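Local coordinates for chitin binding protein (Tectaria macrodonta, PDB 6IF7) that probably binds chitin and cleaves it oxidatively as a copper-dependent lytic polysaccharide monooxygenase of the AA10 family, and is known as an insecticidal fern protein, at residues 133-138 against 145-150; 104-109 against 164-169; 5-10 against 93-98. All blocks are in the same frame, centred on the assembly; numbering follows the deposited sequence.

Contact 1 (133-138 against 145-150). With NAG (2-acetamido-2-deoxy-beta-D-glucopyranose), chain B.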
loop_
_atom_site.group_PDB
_atom_site.type_symbol
_atom_site.label_atom_id
_atom_site.label_comp_id
_atom_site.label_asym_id
_atom_site.label_seq_id
_atom_site.Cartn_x
_atom_site.Cartn_y
_atom_site.Cartn_z
ATOM N N ILE A 133 -0.460 4.174 -12.698
ATOM C CA ILE A 133 -0.076 2.933 -13.382
ATOM C C ILE A 133 -1.236 1.961 -13.235
ATOM O O ILE A 133 -1.822 1.842 -12.140
ATOM C CB ILE A 133 1.191 2.271 -12.785
ATOM C CG1 ILE A 133 2.390 3.238 -12.812
ATOM C CG2 ILE A 133 1.522 0.974 -13.516
ATOM C CD1 ILE A 133 3.575 2.768 -11.978
ATOM N N ASN A 134 -1.570 1.293 -14.344
ATOM C CA ASN A 134 -2.441 0.127 -14.330
ATOM C C ASN A 134 -1.823 -0.954 -15.212
ATOM O O ASN A 134 -1.689 -0.782 -16.429
ATOM C CB ASN A 134 -3.834 0.527 -14.800
ATOM C CG ASN A 134 -4.845 -0.581 -14.662
ATOM O OD1 ASN A 134 -4.567 -1.683 -14.163
ATOM N ND2 ASN A 134 -6.048 -0.275 -15.085
ATOM N N VAL A 135 -1.411 -2.051 -14.593
ATOM C CA VAL A 135 -0.623 -3.065 -15.292
ATOM C C VAL A 135 -1.107 -4.492 -14.985
ATOM O O VAL A 135 -1.293 -4.871 -13.829
ATOM C CB VAL A 135 0.891 -2.879 -15.014
ATOM C CG1 VAL A 135 1.235 -3.103 -13.550
ATOM C CG2 VAL A 135 1.723 -3.790 -15.910
ATOM N N THR A 136 -1.311 -5.268 -16.043
ATOM C CA THR A 136 -1.765 -6.660 -15.942
ATOM C C THR A 136 -0.596 -7.593 -16.061
ATOM O O THR A 136 0.131 -7.538 -17.066
ATOM C CB THR A 136 -2.759 -7.002 -17.059
ATOM O OG1 THR A 136 -3.950 -6.249 -16.848
ATOM C CG2 THR A 136 -3.106 -8.500 -17.067
ATOM N N ASN A 137 -0.444 -8.461 -15.057
ATOM C CA ASN A 137 0.588 -9.522 -15.046
ATOM C C ASN A 137 1.952 -9.028 -15.487
ATOM O O ASN A 137 2.501 -9.470 -16.508
ATOM C CB ASN A 137 0.125 -10.733 -15.875
ATOM C CG ASN A 137 -1.114 -11.380 -15.275
ATOM O OD1 ASN A 137 -1.176 -11.636 -14.066
ATOM N ND2 ASN A 137 -2.113 -11.592 -16.088
ATOM N N PRO A 138 2.496 -8.080 -14.722
ATOM C CA PRO A 138 3.833 -7.594 -15.022
ATOM C C PRO A 138 4.877 -8.689 -14.784
ATOM O O PRO A 138 4.552 -9.692 -14.154
ATOM C CB PRO A 138 4.001 -6.436 -14.039
ATOM C CG PRO A 138 3.089 -6.763 -12.894
ATOM C CD PRO A 138 1.912 -7.414 -13.541
ATOM N N TYR A 145 7.173 -8.797 -8.502
ATOM C CA TYR A 145 6.717 -8.147 -9.714
ATOM C C TYR A 145 7.478 -6.831 -9.886
ATOM O O TYR A 145 7.569 -6.047 -8.956
ATOM C CB TYR A 145 5.220 -7.874 -9.647
ATOM C CG TYR A 145 4.333 -9.090 -9.746
ATOM C CD1 TYR A 145 4.209 -9.797 -10.950
ATOM C CD2 TYR A 145 3.563 -9.509 -8.648
ATOM C CE1 TYR A 145 3.355 -10.888 -11.054
ATOM C CE2 TYR A 145 2.708 -10.602 -8.739
ATOM C CZ TYR A 145 2.610 -11.287 -9.936
ATOM O OH TYR A 145 1.760 -12.357 -9.991
ATOM N N GLN A 146 8.058 -6.638 -11.067
ATOM C CA GLN A 146 8.712 -5.395 -11.471
ATOM C C GLN A 146 7.728 -4.593 -12.314
ATOM O O GLN A 146 7.180 -5.091 -13.294
ATOM C CB GLN A 146 9.967 -5.691 -12.311
ATOM C CG GLN A 146 10.918 -6.667 -11.642
ATOM C CD GLN A 146 12.312 -6.639 -12.201
ATOM O OE1 GLN A 146 12.533 -6.330 -13.372
ATOM N NE2 GLN A 146 13.273 -6.983 -11.367
ATOM N N ILE A 147 7.524 -3.341 -11.933
ATOM C CA ILE A 147 6.506 -2.477 -12.526
ATOM C C ILE A 147 7.169 -1.148 -12.931
ATOM O O ILE A 147 7.955 -0.566 -12.166
ATOM C CB ILE A 147 5.331 -2.290 -11.516
ATOM C CG1 ILE A 147 4.585 -3.641 -11.347
ATOM C CG2 ILE A 147 4.388 -1.152 -11.921
ATOM C CD1 ILE A 147 3.641 -3.705 -10.182
ATOM N N THR A 148 6.816 -0.671 -14.122
ATOM C CA THR A 148 7.341 0.593 -14.657
ATOM C C THR A 148 6.222 1.602 -14.869
ATOM O O THR A 148 5.128 1.267 -15.361
ATOM C CB THR A 148 8.055 0.368 -15.998
ATOM O OG1 THR A 148 7.196 -0.393 -16.863
ATOM C CG2 THR A 148 9.379 -0.360 -15.781
ATOM N N GLY A 149 6.500 2.843 -14.497
ATOM C CA GLY A 149 5.581 3.932 -14.727
ATOM C C GLY A 149 6.237 5.252 -14.451
ATOM O O GLY A 149 7.329 5.309 -13.881
ATOM N N THR A 150 5.556 6.311 -14.864
ATOM C CA THR A 150 5.981 7.669 -14.612
ATOM C C THR A 150 5.237 8.157 -13.368
ATOM O O THR A 150 4.000 8.067 -13.288
ATOM C CB THR A 150 5.724 8.563 -15.836
ATOM O OG1 THR A 150 6.513 8.095 -16.932
ATOM C CG2 THR A 150 6.112 10.033 -15.554
HETATM C C1 NAG B . -7.108 -1.282 -14.996
HETATM C C2 NAG B . -8.510 -0.681 -15.052
HETATM C C3 NAG B . -9.508 -1.796 -14.921
HETATM C C4 NAG B . -9.317 -2.804 -16.033
HETATM C C5 NAG B . -7.905 -3.360 -15.981
HETATM C C6 NAG B . -7.656 -4.262 -17.174
HETATM C C7 NAG B . -8.916 1.537 -14.141
HETATM C C8 NAG B . -9.155 2.335 -12.898
HETATM N N2 NAG B . -8.738 0.248 -13.955
HETATM O O3 NAG B . -10.834 -1.245 -14.993
HETATM O O4 NAG B . -10.281 -3.842 -15.867
HETATM O O5 NAG B . -6.978 -2.284 -16.016
HETATM O O6 NAG B . -6.301 -4.709 -17.118
HETATM O O7 NAG B . -8.903 2.031 -15.240
HETATM O O HOH W 1 1.058 -12.604 -12.824
#

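Contact 2 (104-109 against 164-169). With NAG (2-acetamido-2-deoxy-beta-D-glucopyranose), chain B; NAG (2-acetamido-2-deoxy-beta-D-glucopyranose), chain C; SO4 (sulfate ion), chain E.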
loop_
_atom_site.group_PDB
_atom_site.type_symbol
_atom_site.label_atom_id
_atom_site.label_comp_id
_atom_site.label_asym_id
_atom_site.label_seq_id
_atom_site.Cartn_x
_atom_site.Cartn_y
_atom_site.Cartn_z
ATOM N N LEU A 104 -2.779 -14.373 -11.282
ATOM C CA LEU A 104 -3.299 -13.681 -12.445
ATOM C C LEU A 104 -4.056 -12.476 -11.923
ATOM O O LEU A 104 -5.046 -12.630 -11.203
ATOM C CB LEU A 104 -4.245 -14.568 -13.250
ATOM C CG LEU A 104 -3.595 -15.801 -13.863
ATOM C CD1 LEU A 104 -4.666 -16.807 -14.291
ATOM C CD2 LEU A 104 -2.697 -15.386 -15.022
ATOM N N GLY A 105 -3.592 -11.281 -12.276
ATOM C CA GLY A 105 -4.266 -10.056 -11.837
ATOM C C GLY A 105 -3.608 -8.800 -12.371
ATOM O O GLY A 105 -2.610 -8.858 -13.084
ATOM N N PHE A 106 -4.189 -7.664 -12.018
ATOM C CA PHE A 106 -3.650 -6.359 -12.414
ATOM C C PHE A 106 -3.506 -5.446 -11.215
ATOM O O PHE A 106 -4.240 -5.573 -10.231
ATOM C CB PHE A 106 -4.516 -5.696 -13.499
ATOM C CG PHE A 106 -5.930 -5.372 -13.075
ATOM C CD1 PHE A 106 -6.236 -4.154 -12.453
ATOM C CD2 PHE A 106 -6.975 -6.239 -13.377
ATOM C CE1 PHE A 106 -7.543 -3.844 -12.105
ATOM C CE2 PHE A 106 -8.295 -5.925 -13.035
ATOM C CZ PHE A 106 -8.578 -4.730 -12.393
ATOM N N PHE A 107 -2.563 -4.527 -11.328
ATOM C CA PHE A 107 -2.231 -3.607 -10.266
ATOM C C PHE A 107 -2.584 -2.190 -10.669
ATOM O O PHE A 107 -2.039 -1.681 -11.659
ATOM C CB PHE A 107 -0.728 -3.642 -9.974
ATOM C CG PHE A 107 -0.225 -4.973 -9.497
ATOM C CD1 PHE A 107 0.106 -5.979 -10.400
ATOM C CD2 PHE A 107 -0.047 -5.222 -8.131
ATOM C CE1 PHE A 107 0.595 -7.210 -9.951
ATOM C CE2 PHE A 107 0.427 -6.447 -7.687
ATOM C CZ PHE A 107 0.752 -7.436 -8.593
ATOM N N GLU A 108 -3.434 -1.542 -9.871
ATOM C CA GLU A 108 -3.701 -0.108 -9.997
ATOM C C GLU A 108 -2.899 0.664 -8.944
ATOM O O GLU A 108 -2.968 0.341 -7.760
ATOM C CB GLU A 108 -5.194 0.174 -9.809
ATOM C CG GLU A 108 -6.114 -0.460 -10.843
ATOM C CD GLU A 108 -7.596 -0.301 -10.501
ATOM O OE1 GLU A 108 -7.904 0.305 -9.428
ATOM O OE2 GLU A 108 -8.438 -0.752 -11.328
ATOM N N PHE A 109 -2.134 1.669 -9.390
ATOM C CA PHE A 109 -1.357 2.565 -8.512
ATOM C C PHE A 109 -2.011 3.939 -8.435
ATOM O O PHE A 109 -2.139 4.625 -9.445
ATOM C CB PHE A 109 0.072 2.779 -9.024
ATOM C CG PHE A 109 0.990 1.625 -8.818
ATOM C CD1 PHE A 109 0.727 0.386 -9.388
ATOM C CD2 PHE A 109 2.177 1.787 -8.119
ATOM C CE1 PHE A 109 1.603 -0.669 -9.243
ATOM C CE2 PHE A 109 3.052 0.729 -7.957
ATOM C CZ PHE A 109 2.763 -0.504 -8.519
ATOM N N ILE A 164 -3.794 -1.308 -5.471
ATOM C CA ILE A 164 -4.841 -2.306 -5.463
ATOM C C ILE A 164 -4.457 -3.410 -6.459
ATOM O O ILE A 164 -4.253 -3.133 -7.645
ATOM C CB ILE A 164 -6.199 -1.681 -5.880
ATOM C CG1 ILE A 164 -6.554 -0.513 -4.975
ATOM C CG2 ILE A 164 -7.297 -2.734 -5.853
ATOM C CD1 ILE A 164 -7.670 0.378 -5.496
ATOM N N TRP A 165 -4.358 -4.650 -5.986
ATOM C CA TRP A 165 -4.060 -5.826 -6.836
ATOM C C TRP A 165 -5.340 -6.638 -6.991
ATOM O O TRP A 165 -5.717 -7.376 -6.076
ATOM C CB TRP A 165 -2.949 -6.667 -6.183
ATOM C CG TRP A 165 -2.440 -7.876 -6.957
ATOM C CD1 TRP A 165 -2.513 -8.085 -8.300
ATOM C CD2 TRP A 165 -1.699 -8.991 -6.417
ATOM N NE1 TRP A 165 -1.903 -9.281 -8.628
ATOM C CE2 TRP A 165 -1.391 -9.849 -7.488
ATOM C CE3 TRP A 165 -1.294 -9.358 -5.116
ATOM C CZ2 TRP A 165 -0.675 -11.053 -7.315
ATOM C CZ3 TRP A 165 -0.600 -10.552 -4.942
ATOM C CH2 TRP A 165 -0.288 -11.384 -6.038
ATOM N N GLN A 166 -6.027 -6.474 -8.125
ATOM C CA GLN A 166 -7.272 -7.211 -8.417
ATOM C C GLN A 166 -6.945 -8.474 -9.246
ATOM O O GLN A 166 -6.363 -8.391 -10.326
ATOM C CB GLN A 166 -8.275 -6.293 -9.149
ATOM C CG GLN A 166 -9.618 -6.925 -9.531
ATOM C CD GLN A 166 -10.443 -7.437 -8.342
ATOM O OE1 GLN A 166 -11.049 -6.663 -7.609
ATOM N NE2 GLN A 166 -10.484 -8.746 -8.172
ATOM N N ARG A 167 -7.299 -9.644 -8.724
ATOM C CA ARG A 167 -7.146 -10.895 -9.483
ATOM C C ARG A 167 -8.145 -10.990 -10.618
ATOM O O ARG A 167 -9.235 -10.446 -10.515
ATOM C CB ARG A 167 -7.296 -12.111 -8.576
ATOM C CG ARG A 167 -6.078 -12.285 -7.710
ATOM C CD ARG A 167 -6.271 -13.381 -6.713
ATOM N NE ARG A 167 -6.385 -14.677 -7.363
ATOM C CZ ARG A 167 -6.426 -15.832 -6.711
ATOM N NH1 ARG A 167 -6.355 -15.881 -5.391
ATOM N NH2 ARG A 167 -6.536 -16.954 -7.400
ATOM N N THR A 168 -7.745 -11.668 -11.690
ATOM C CA THR A 168 -8.593 -11.890 -12.888
ATOM C C THR A 168 -9.247 -13.272 -12.949
ATOM O O THR A 168 -10.206 -13.464 -13.707
ATOM C CB THR A 168 -7.785 -11.690 -14.175
ATOM O OG1 THR A 168 -6.645 -12.554 -14.164
ATOM C CG2 THR A 168 -7.321 -10.251 -14.280
ATOM N N ASP A 169 -8.730 -14.218 -12.167
ATOM C CA ASP A 169 -9.305 -15.563 -12.027
ATOM C C ASP A 169 -10.130 -15.703 -10.742
ATOM O O ASP A 169 -10.521 -16.806 -10.366
ATOM C CB ASP A 169 -8.184 -16.599 -12.011
ATOM C CG ASP A 169 -7.177 -16.346 -10.912
ATOM O OD1 ASP A 169 -7.326 -15.365 -10.138
ATOM O OD2 ASP A 169 -6.202 -17.100 -10.841
HETATM C C1 NAG B . -7.108 -1.282 -14.996
HETATM C C2 NAG B . -8.510 -0.681 -15.052
HETATM C C3 NAG B . -9.508 -1.796 -14.921
HETATM C C4 NAG B . -9.317 -2.804 -16.033
HETATM C C5 NAG B . -7.905 -3.360 -15.981
HETATM C C6 NAG B . -7.656 -4.262 -17.174
HETATM C C7 NAG B . -8.916 1.537 -14.141
HETATM C C8 NAG B . -9.155 2.335 -12.898
HETATM N N2 NAG B . -8.738 0.248 -13.955
HETATM O O3 NAG B . -10.834 -1.245 -14.993
HETATM O O4 NAG B . -10.281 -3.842 -15.867
HETATM O O5 NAG B . -6.978 -2.284 -16.016
HETATM O O6 NAG B . -6.301 -4.709 -17.118
HETATM O O7 NAG B . -8.903 2.031 -15.240
HETATM C C1 NAG C . -11.010 -4.144 -17.054
HETATM C C2 NAG C . -11.818 -5.420 -16.828
HETATM C C3 NAG C . -12.640 -5.754 -18.060
HETATM C C4 NAG C . -13.409 -4.540 -18.559
HETATM C C5 NAG C . -12.527 -3.304 -18.674
HETATM C C6 NAG C . -13.394 -2.155 -19.181
HETATM C C7 NAG C . -11.133 -7.243 -15.327
HETATM C C8 NAG C . -10.311 -8.480 -15.161
HETATM N N2 NAG C . -10.996 -6.572 -16.488
HETATM O O3 NAG C . -13.587 -6.732 -17.675
HETATM O O4 NAG C . -13.977 -4.811 -19.837
HETATM O O5 NAG C . -11.910 -3.087 -17.391
HETATM O O6 NAG C . -12.784 -0.916 -18.906
HETATM O O7 NAG C . -11.896 -6.915 -14.436
HETATM S S SO4 E . -5.551 -19.187 -4.348
HETATM O O1 SO4 E . -5.166 -20.410 -3.604
HETATM O O2 SO4 E . -7.025 -18.997 -4.233
HETATM O O3 SO4 E . -5.155 -19.313 -5.779
HETATM O O4 SO4 E . -4.836 -18.034 -3.754
HETATM O O HOH W 2 -3.829 -16.802 -10.480
HETATM O O HOH W 3 -0.662 -10.063 -11.387
#

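Contact 3 (5-10 against 93-98)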
loop_
_atom_site.group_PDB
_atom_site.type_symbol
_atom_site.label_atom_id
_atom_site.label_comp_id
_atom_site.label_asym_id
_atom_site.label_seq_id
_atom_site.Cartn_x
_atom_site.Cartn_y
_atom_site.Cartn_z
ATOM N N GLU A 5 6.744 -3.822 -2.103
ATOM C CA GLU A 5 8.123 -3.962 -1.673
ATOM C C GLU A 5 8.907 -2.674 -1.888
ATOM O O GLU A 5 9.730 -2.320 -1.053
ATOM C CB GLU A 5 8.809 -5.101 -2.435
ATOM C CG GLU A 5 10.250 -5.351 -2.010
ATOM C CD GLU A 5 10.894 -6.477 -2.785
ATOM O OE1 GLU A 5 11.473 -7.340 -2.133
ATOM O OE2 GLU A 5 10.810 -6.510 -4.035
ATOM N N ASP A 6 8.665 -1.976 -2.995
ATOM C CA ASP A 6 9.388 -0.738 -3.260
ATOM C C ASP A 6 8.488 0.197 -4.073
ATOM O O ASP A 6 8.178 -0.134 -5.216
ATOM C CB ASP A 6 10.680 -1.063 -3.995
ATOM C CG ASP A 6 11.682 0.075 -3.988
ATOM O OD1 ASP A 6 11.853 0.782 -2.963
ATOM O OD2 ASP A 6 12.330 0.249 -5.041
ATOM N N PRO A 7 8.015 1.312 -3.493
ATOM C CA PRO A 7 8.172 1.664 -2.076
ATOM C C PRO A 7 7.408 0.739 -1.129
ATOM O O PRO A 7 6.218 0.469 -1.341
ATOM C CB PRO A 7 7.547 3.065 -1.985
ATOM C CG PRO A 7 6.499 3.070 -3.054
ATOM C CD PRO A 7 7.060 2.212 -4.168
ATOM N N ILE A 8 8.097 0.332 -0.070
ATOM C CA ILE A 8 7.630 -0.710 0.825
ATOM C C ILE A 8 6.330 -0.313 1.544
ATOM O O ILE A 8 6.190 0.818 2.006
ATOM C CB ILE A 8 8.764 -1.122 1.820
ATOM C CG1 ILE A 8 8.394 -2.454 2.488
ATOM C CG2 ILE A 8 9.089 0.001 2.815
ATOM C CD1 ILE A 8 9.395 -3.003 3.480
ATOM N N SER A 9 5.382 -1.244 1.626
ATOM C CA SER A 9 4.120 -1.004 2.326
ATOM C C SER A 9 4.321 -0.881 3.831
ATOM O O SER A 9 5.323 -1.360 4.378
ATOM C CB SER A 9 3.170 -2.153 2.068
ATOM O OG SER A 9 3.667 -3.332 2.673
ATOM N N ARG A 10 3.376 -0.228 4.503
ATOM C CA ARG A 10 3.391 -0.141 5.983
ATOM C C ARG A 10 3.444 -1.523 6.628
ATOM O O ARG A 10 4.240 -1.761 7.546
ATOM C CB ARG A 10 2.133 0.553 6.499
ATOM C CG ARG A 10 2.092 2.024 6.209
ATOM C CD ARG A 10 0.811 2.658 6.694
ATOM N NE ARG A 10 0.857 4.088 6.379
ATOM C CZ ARG A 10 -0.159 4.938 6.542
ATOM N NH1 ARG A 10 -1.334 4.534 7.042
ATOM N NH2 ARG A 10 0.006 6.208 6.207
ATOM N N PHE A 93 11.732 4.909 -11.605
ATOM C CA PHE A 93 11.711 4.326 -10.268
ATOM C C PHE A 93 11.428 2.828 -10.356
ATOM O O PHE A 93 10.488 2.443 -11.056
ATOM C CB PHE A 93 10.711 4.966 -9.370
ATOM C CG PHE A 93 10.865 4.544 -7.949
ATOM C CD1 PHE A 93 11.825 5.133 -7.146
ATOM C CD2 PHE A 93 10.082 3.507 -7.421
ATOM C CE1 PHE A 93 11.963 4.743 -5.819
ATOM C CE2 PHE A 93 10.226 3.110 -6.093
ATOM C CZ PHE A 93 11.167 3.729 -5.298
ATOM N N PRO A 94 12.262 1.983 -9.687
ATOM C CA PRO A 94 12.067 0.525 -9.715
ATOM C C PRO A 94 10.973 0.065 -8.745
ATOM O O PRO A 94 11.270 -0.355 -7.613
ATOM C CB PRO A 94 13.455 -0.034 -9.350
ATOM C CG PRO A 94 14.098 1.033 -8.549
ATOM C CD PRO A 94 13.488 2.355 -8.939
ATOM N N PHE A 95 9.716 0.176 -9.182
ATOM C CA PHE A 95 8.593 -0.298 -8.376
ATOM C C PHE A 95 8.630 -1.831 -8.279
ATOM O O PHE A 95 8.803 -2.540 -9.305
ATOM C CB PHE A 95 7.223 0.135 -8.907
ATOM C CG PHE A 95 7.023 1.624 -8.984
ATOM C CD1 PHE A 95 6.683 2.359 -7.852
ATOM C CD2 PHE A 95 7.152 2.296 -10.212
ATOM C CE1 PHE A 95 6.482 3.732 -7.923
ATOM C CE2 PHE A 95 6.950 3.663 -10.291
ATOM C CZ PHE A 95 6.620 4.375 -9.149
ATOM N N ARG A 96 8.455 -2.331 -7.046
ATOM C CA ARG A 96 8.443 -3.779 -6.785
ATOM C C ARG A 96 7.291 -4.127 -5.874
ATOM O O ARG A 96 7.065 -3.431 -4.900
ATOM C CB ARG A 96 9.744 -4.224 -6.131
ATOM C CG ARG A 96 11.004 -3.858 -6.899
ATOM C CD ARG A 96 11.198 -4.724 -8.122
ATOM N NE ARG A 96 12.437 -4.362 -8.825
ATOM C CZ ARG A 96 12.546 -3.543 -9.886
ATOM N NH1 ARG A 96 11.488 -2.946 -10.460
ATOM N NH2 ARG A 96 13.750 -3.332 -10.407
ATOM N N TYR A 97 6.567 -5.201 -6.216
ATOM C CA TYR A 97 5.493 -5.782 -5.390
ATOM C C TYR A 97 5.916 -7.210 -5.109
ATOM O O TYR A 97 5.971 -8.049 -6.034
ATOM C CB TYR A 97 4.145 -5.775 -6.138
ATOM C CG TYR A 97 2.938 -6.129 -5.276
ATOM C CD1 TYR A 97 2.676 -7.438 -4.866
ATOM C CD2 TYR A 97 2.053 -5.140 -4.874
ATOM C CE1 TYR A 97 1.589 -7.727 -4.072
ATOM C CE2 TYR A 97 0.962 -5.428 -4.092
ATOM C CZ TYR A 97 0.737 -6.710 -3.691
ATOM O OH TYR A 97 -0.381 -6.929 -2.916
ATOM N N ILE A 98 6.213 -7.485 -3.841
ATOM C CA ILE A 98 6.673 -8.820 -3.434
ATOM C C ILE A 98 5.459 -9.741 -3.317
ATOM O O ILE A 98 4.456 -9.412 -2.647
ATOM C CB ILE A 98 7.546 -8.840 -2.140
ATOM C CG1 ILE A 98 7.992 -10.288 -1.806
ATOM C CG2 ILE A 98 6.826 -8.253 -0.928
ATOM C CD1 ILE A 98 9.106 -10.375 -0.776
#

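Contact 1 (133-138 against 145-150)
Pro138 sets its ring between two side chains of the facing strand, with CG 3.8 Å from Tyr145 CD1 and also 3.8 Å from Ile147 CG1. The proline crosses the tyrosine at about a right angle, while its carbonyl O comes in at the ring edge, near the ring plane, 3.2 Å from Tyr145 CD1. At the other end of the contact, Ile133 CG2 meets Ile147 CG2 at 3.9 Å. An extended second torsion (chi2 168°) carries Ile133 CD1 onward to lie 3.6 Å from Gly149 CA, where any CB would collide with it. No direct hydrogen bond joins the segments. Their polar link is one water, 2.7 Å from Asn137 OD1 and 2.9 Å from Tyr145 OH. Farther out, Asn137 OD1 also takes Gly105 N, and Tyr145 OH is bonded to the backbone N of His103, a copper ligand. Asn134 points away from this interface and carries the glycan on ND2, its Asn-Val-Thr sequence being an N-glycosylation sequon. The contact thus illustrates face-to-face packing in a beta sandwich: strand 133-136 bonds to strand 105-111 in one sheet, and strand 144-147 to strand 95-99 in the other.

Contact 2 (104-109 against 164-169)
Phe106 pairs with Gln166, and Glu108 with Ile164, through two doubly hydrogen-bonded antiparallel bridges, the two strand axes running at 159° to each other. Thr168 N adds a fifth backbone bond, to Leu104 O, just past the strand ends. At the non-hydrogen-bonded Gly105-Arg167 pair, between that bond and the Phe106-Gln166 pair, the CA atoms close to 3.8 Å, and a side chain on the glycine would strike Gln166 O.

The two faces of this ladder differ sharply. On one, Phe107 and Trp165 point the same way and form an offset stack, the phenyl and the five-membered ring having their planes within 10° of parallel and centroids 3.8 Å apart. Phe107 CZ sits over Trp165 NE1 at 3.2 Å, and the indole N-H itself is used on a water that also bonds Gly105 O. On the other face the Phe106 ring is layered between protein and sugar. With Phe106 CG between backbone N and carbonyl carbon (chi1 63°), the ring lies alongside the Gln166 side chain. Gln166 CB makes a CH-pi contact from one side, 3.9 Å from the ring centroid, and C5 of the asparagine-linked sugar lies over the centre of the opposite side, 3.7 Å above the plane. Beside the ring, Glu108 OE2 accepts the acetamido N2-H of that sugar at 2.8 Å, while OE1 is bonded to Tyr110 OH.

At the end of its strand, Arg167 grips Asp169 side-on, NE and NH2 both meeting OD1, with NE at 3.0 Å. The guanidinium also forms a salt bridge with Glu172 and touches a sulfate, probably from the crystallisation liquor. Its two acidic partners probably limit its turning. On the face of Phe106 and Glu108, the phenyl ring and the carboxylate probably fix the first sugar, which lies flat over the phenyl ring.

Contact 3 (5-10 against 93-98)
Glu5 and Asp6 both lie opposite Arg96, a classic beta bulge in which Arg96 O accepts two amides, Glu5 N at 2.8 Å and Asp6 N at 2.9 Å, from the same face of its plane, while Arg96 N returns a bond to Asp6 O.

Glu5 points its side chain toward the partner strand. With CG anti to the backbone N (chi1 -178°) and the chain extended, the side chain crosses that of Arg96 obliquely and sets OE2 3.3 Å from Arg96 CB. OE2 is also hydrogen-bonded to Ser144 OG. An alanine here would lack that carboxylate, which would probably leave Ser144 OG without its mate and open a gap beside Arg96 CB. Arg96 does not answer the acid with its charge: its chain bends at chi2 (-74°), and NH1 bonds Phe95 O at 3.0 Å, donating from well above that carbonyl plane.

Asp6 turns to the same side of the strands as Arg96. Its OD2 lies 2.8 Å from Pro94 O; both are acceptors, so this is no hydrogen bond as the atoms stand, and such proximity might raise the affinity of the carboxylate for a proton. Pro7, entered through a cis peptide bond, rests its CD against two neighbouring aromatic rings, 3.7 Å from Phe95 CD1 at the edge of that ring and 3.8 Å from Phe93 CE2.

Strand 2-6 is the outermost strand on this side of its sheet, ending here just before Ser9 caps helix 10-16. On its other side strand 95-99 pairs with strand 144-147, while Pro7 leans on Val180 of strand 173-182.

How the contacts relate
The three contacts together show how a beta sandwich is assembled from pairings within sheets and packing between them. Contact 2 builds one sheet and contact 3 the other, their centres about 15 Å apart; contact 1 spans the two. Its first strand extends contact 2, with Val135 O 2.8 Å from Phe107 N, and its second extends contact 3, with Tyr145 N 2.8 Å from Tyr97 O. Tyr97 and Tyr145 both reach the Phe107 ring from the opposing sheet. Contacts 1 and 2 also share the glycan. The copper held by His1 and His103 lies nearby: about 5 Å from the Arg167 side chain, 8 Å from Tyr97 and 9 Å from Tyr145.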